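Long-range contact in Cas13d (uncultured Ruminococcus sp, PDB 6IV9), which binds CRISPR RNA and probably uses its two HEPN domains to mature that RNA and to cleave target RNA: residues A[245-254]-A[273-281]. The protein carries 2 engineered substitutions. Numbering follows the deposited sequence.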
loop_
_atom_site.group_PDB
_atom_site.type_symbol
_atom_site.label_atom_id
_atom_site.label_comp_id
_atom_site.label_asym_id
_atom_site.label_seq_id
_atom_site.Cartn_x
_atom_site.Cartn_y
_atom_site.Cartn_z
ATOM N N PHE A 245 -25.090 -3.463 -10.380
ATOM C CA PHE A 245 -25.069 -2.531 -9.225
ATOM C C PHE A 245 -26.133 -2.960 -8.213
ATOM O O PHE A 245 -25.860 -3.036 -7.044
ATOM C CB PHE A 245 -25.334 -1.118 -9.740
ATOM C CG PHE A 245 -25.447 -0.019 -8.715
ATOM C CD1 PHE A 245 -24.331 0.485 -8.081
ATOM C CD2 PHE A 245 -26.665 0.567 -8.441
ATOM C CE1 PHE A 245 -24.436 1.513 -7.166
ATOM C CE2 PHE A 245 -26.772 1.594 -7.524
ATOM C CZ PHE A 245 -25.656 2.070 -6.896
ATOM N N ASN A 246 -27.331 -3.258 -8.697
ATOM C CA ASN A 246 -28.413 -3.742 -7.806
ATOM C C ASN A 246 -28.004 -5.083 -7.201
ATOM O O ASN A 246 -28.293 -5.298 -6.064
ATOM C CB ASN A 246 -29.761 -3.782 -8.509
ATOM C CG ASN A 246 -30.310 -2.402 -8.751
ATOM O OD1 ASN A 246 -30.297 -1.580 -7.862
ATOM N ND2 ASN A 246 -30.766 -2.141 -9.950
ATOM N N ASP A 247 -27.329 -5.931 -7.965
ATOM C CA ASP A 247 -26.881 -7.243 -7.442
ATOM C C ASP A 247 -25.938 -7.004 -6.262
ATOM O O ASP A 247 -26.090 -7.651 -5.257
ATOM C CB ASP A 247 -26.151 -8.032 -8.527
ATOM C CG ASP A 247 -27.048 -8.650 -9.580
ATOM O OD1 ASP A 247 -28.223 -8.824 -9.302
ATOM O OD2 ASP A 247 -26.555 -8.949 -10.668
ATOM N N LEU A 248 -25.010 -6.066 -6.403
ATOM C CA LEU A 248 -24.060 -5.746 -5.314
ATOM C C LEU A 248 -24.807 -5.196 -4.099
ATOM O O LEU A 248 -24.475 -5.549 -3.008
ATOM C CB LEU A 248 -23.046 -4.729 -5.835
ATOM C CG LEU A 248 -21.934 -4.368 -4.861
ATOM C CD1 LEU A 248 -21.190 -5.601 -4.407
ATOM C CD2 LEU A 248 -20.973 -3.394 -5.495
ATOM N N LEU A 249 -25.800 -4.347 -4.313
ATOM C CA LEU A 249 -26.569 -3.788 -3.174
ATOM C C LEU A 249 -27.301 -4.913 -2.429
ATOM O O LEU A 249 -27.386 -4.841 -1.227
ATOM C CB LEU A 249 -27.550 -2.733 -3.687
ATOM C CG LEU A 249 -26.917 -1.474 -4.269
ATOM C CD1 LEU A 249 -27.934 -0.636 -5.001
ATOM C CD2 LEU A 249 -26.214 -0.663 -3.208
ATOM N N LYS A 250 -27.827 -5.882 -3.167
ATOM C CA LYS A 250 -28.599 -7.016 -2.599
ATOM C C LYS A 250 -27.717 -7.908 -1.712
ATOM O O LYS A 250 -28.238 -8.520 -0.805
ATOM C CB LYS A 250 -29.392 -7.714 -3.705
ATOM C CG LYS A 250 -30.454 -6.836 -4.347
ATOM C CD LYS A 250 -31.398 -7.518 -5.314
ATOM C CE LYS A 250 -30.750 -7.918 -6.614
ATOM N NZ LYS A 250 -31.695 -7.954 -7.751
ATOM N N THR A 251 -26.422 -7.987 -1.991
ATOM C CA THR A 251 -25.546 -8.874 -1.189
ATOM C C THR A 251 -25.440 -8.410 0.257
ATOM O O THR A 251 -25.178 -9.256 1.072
ATOM C CB THR A 251 -24.151 -9.045 -1.793
ATOM O OG1 THR A 251 -23.412 -7.847 -1.600
ATOM C CG2 THR A 251 -24.172 -9.442 -3.246
ATOM N N LYS A 252 -25.424 -7.096 0.464
ATOM C CA LYS A 252 -25.239 -6.423 1.773
ATOM C C LYS A 252 -23.748 -6.415 2.157
ATOM O O LYS A 252 -23.417 -5.898 3.218
ATOM C CB LYS A 252 -26.113 -7.033 2.868
ATOM C CG LYS A 252 -27.597 -7.109 2.568
ATOM C CD LYS A 252 -28.171 -5.802 2.127
ATOM C CE LYS A 252 -29.661 -5.840 1.866
ATOM N NZ LYS A 252 -30.081 -4.740 0.972
ATOM N N ARG A 253 -22.899 -6.905 1.257
ATOM C CA ARG A 253 -21.428 -7.044 1.442
ATOM C C ARG A 253 -20.711 -5.686 1.474
ATOM O O ARG A 253 -19.598 -5.616 1.984
ATOM C CB ARG A 253 -20.859 -7.996 0.398
ATOM C CG ARG A 253 -21.213 -9.448 0.659
ATOM C CD ARG A 253 -20.002 -10.344 0.528
ATOM N NE ARG A 253 -20.268 -11.728 0.843
ATOM C CZ ARG A 253 -21.026 -12.503 0.111
ATOM N NH1 ARG A 253 -21.492 -12.066 -1.038
ATOM N NH2 ARG A 253 -21.311 -13.716 0.523
ATOM N N LEU A 254 -21.378 -4.612 1.040
ATOM C CA LEU A 254 -20.776 -3.250 1.039
ATOM C C LEU A 254 -20.501 -2.795 2.472
ATOM O O LEU A 254 -19.648 -1.963 2.680
ATOM C CB LEU A 254 -21.658 -2.258 0.282
ATOM C CG LEU A 254 -21.475 -2.277 -1.230
ATOM C CD1 LEU A 254 -22.459 -1.349 -1.911
ATOM C CD2 LEU A 254 -20.051 -1.922 -1.619
ATOM N N TYR A 273 -28.041 7.140 -0.462
ATOM C CA TYR A 273 -26.966 6.150 -0.218
ATOM C C TYR A 273 -26.509 5.529 -1.538
ATOM O O TYR A 273 -25.334 5.526 -1.798
ATOM C CB TYR A 273 -27.460 5.078 0.747
ATOM C CG TYR A 273 -26.641 3.817 0.756
ATOM C CD1 TYR A 273 -25.420 3.771 1.398
ATOM C CD2 TYR A 273 -27.075 2.680 0.113
ATOM C CE1 TYR A 273 -24.652 2.626 1.411
ATOM C CE2 TYR A 273 -26.317 1.528 0.108
ATOM C CZ TYR A 273 -25.105 1.498 0.766
ATOM O OH TYR A 273 -24.354 0.374 0.760
ATOM N N LYS A 274 -27.440 5.103 -2.380
ATOM C CA LYS A 274 -27.085 4.459 -3.665
ATOM C C LYS A 274 -26.294 5.423 -4.550
ATOM O O LYS A 274 -25.369 4.987 -5.188
ATOM C CB LYS A 274 -28.346 3.981 -4.378
ATOM C CG LYS A 274 -29.144 2.924 -3.640
ATOM C CD LYS A 274 -30.065 2.186 -4.566
ATOM C CE LYS A 274 -31.520 2.263 -4.204
ATOM N NZ LYS A 274 -32.364 1.660 -5.255
ATOM N N LYS A 275 -26.678 6.689 -4.558
ATOM C CA LYS A 275 -25.991 7.706 -5.378
ATOM C C LYS A 275 -24.532 7.827 -4.921
ATOM O O LYS A 275 -23.661 7.880 -5.759
ATOM C CB LYS A 275 -26.743 9.025 -5.219
ATOM C CG LYS A 275 -26.234 10.182 -6.054
ATOM C CD LYS A 275 -27.044 11.426 -5.861
ATOM C CE LYS A 275 -26.918 12.384 -7.016
ATOM N NZ LYS A 275 -27.846 13.528 -6.891
ATOM N N ARG A 276 -24.304 7.854 -3.616
ATOM C CA ARG A 276 -22.926 7.947 -3.072
ATOM C C ARG A 276 -22.122 6.714 -3.489
ATOM O O ARG A 276 -21.016 6.877 -3.903
ATOM C CB ARG A 276 -22.966 8.072 -1.548
ATOM C CG ARG A 276 -23.487 9.409 -1.054
ATOM C CD ARG A 276 -23.164 9.646 0.392
ATOM N NE ARG A 276 -23.810 8.681 1.244
ATOM C CZ ARG A 276 -24.982 8.857 1.831
ATOM N NH1 ARG A 276 -25.702 9.928 1.572
ATOM N NH2 ARG A 276 -25.422 7.959 2.687
ATOM N N VAL A 277 -22.709 5.528 -3.386
ATOM C CA VAL A 277 -22.007 4.276 -3.783
ATOM C C VAL A 277 -21.706 4.322 -5.280
ATOM O O VAL A 277 -20.604 4.000 -5.662
ATOM C CB VAL A 277 -22.811 3.023 -3.398
ATOM C CG1 VAL A 277 -22.155 1.769 -3.916
ATOM C CG2 VAL A 277 -23.005 2.936 -1.909
ATOM N N TYR A 278 -22.666 4.777 -6.072
ATOM C CA TYR A 278 -22.454 4.861 -7.530
ATOM C C TYR A 278 -21.274 5.796 -7.822
ATOM O O TYR A 278 -20.435 5.443 -8.614
ATOM C CB TYR A 278 -23.695 5.447 -8.204
ATOM C CG TYR A 278 -23.445 5.863 -9.626
ATOM C CD1 TYR A 278 -23.118 4.927 -10.582
ATOM C CD2 TYR A 278 -23.500 7.184 -10.013
ATOM C CE1 TYR A 278 -22.865 5.289 -11.887
ATOM C CE2 TYR A 278 -23.252 7.563 -11.319
ATOM C CZ TYR A 278 -22.933 6.611 -12.259
ATOM O OH TYR A 278 -22.686 6.949 -13.543
ATOM N N HIS A 279 -21.223 6.941 -7.161
ATOM C CA HIS A 279 -20.130 7.909 -7.408
ATOM C C HIS A 279 -18.780 7.271 -7.071
ATOM O O HIS A 279 -17.828 7.515 -7.784
ATOM C CB HIS A 279 -20.373 9.169 -6.586
ATOM C CG HIS A 279 -21.478 10.014 -7.117
ATOM N ND1 HIS A 279 -22.099 10.963 -6.376
ATOM C CD2 HIS A 279 -22.070 10.040 -8.319
ATOM C CE1 HIS A 279 -23.016 11.539 -7.096
ATOM N NE2 HIS A 279 -23.016 11.000 -8.275
ATOM N N MET A 280 -18.721 6.525 -5.979
ATOM C CA MET A 280 -17.453 5.879 -5.578
ATOM C C MET A 280 -17.029 4.872 -6.649
ATOM O O MET A 280 -15.903 4.932 -7.076
ATOM C CB MET A 280 -17.624 5.186 -4.223
ATOM C CG MET A 280 -17.868 6.151 -3.089
ATOM S SD MET A 280 -18.300 5.434 -1.496
ATOM C CE MET A 280 -16.721 4.787 -0.964
ATOM N N LEU A 281 -17.944 4.021 -7.097
ATOM C CA LEU A 281 -17.623 2.989 -8.109
ATOM C C LEU A 281 -17.244 3.638 -9.438
ATOM O O LEU A 281 -16.297 3.233 -10.024
ATOM C CB LEU A 281 -18.845 2.094 -8.293
ATOM C CG LEU A 281 -19.319 1.369 -7.047
ATOM C CD1 LEU A 281 -20.487 0.472 -7.372
ATOM C CD2 LEU A 281 -18.204 0.578 -6.424
#
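The ring of Phe-245 sits against helix 273-281, a knob among Lys-274, Val-277, Tyr-278 and Leu-281. Leu-281 CD1, 3.9 Å from Phe-245 CD1, and the backbone O of Lys-274, 3.4 Å from Phe-245 CZ, lie at its edge; Val-277 CG1 and Tyr-278 N approach obliquely. With CG anti to the backbone N, chi1 176° carries CE1 and CZ to the backbone of Lys-274 and Tyr-278, whose N is 3.9 Å from Phe-245 CE1. Cutting Phe-245 back to alanine is likely to open a gap among these four residues. One face of the Tyr-273 ring carries Val-277 CG2, 3.6 Å above the plane near the rim, while Leu-249 CD2 approaches CE2 obliquely. Leu-249 CD1 lies 3.6 Å from Lys-274 CD, and the lysine's aliphatic chain crosses the Leu-249 side chain at about a right angle. In the short 3-10 segment that follows helix 232-251, Leu-254 CD1 meets Val-277 CG1 tip to tip and lies 3.7 Å from Tyr-273 OH, itself hydrogen-bonded to the backbone O of Leu-259. This largely apolar packing joins helices 232-251 and 267-291, local axes 117° apart; helix 168-197 adds Leu-194 against Leu-281, and helix 312-330 flanks Tyr-278 with Tyr-314.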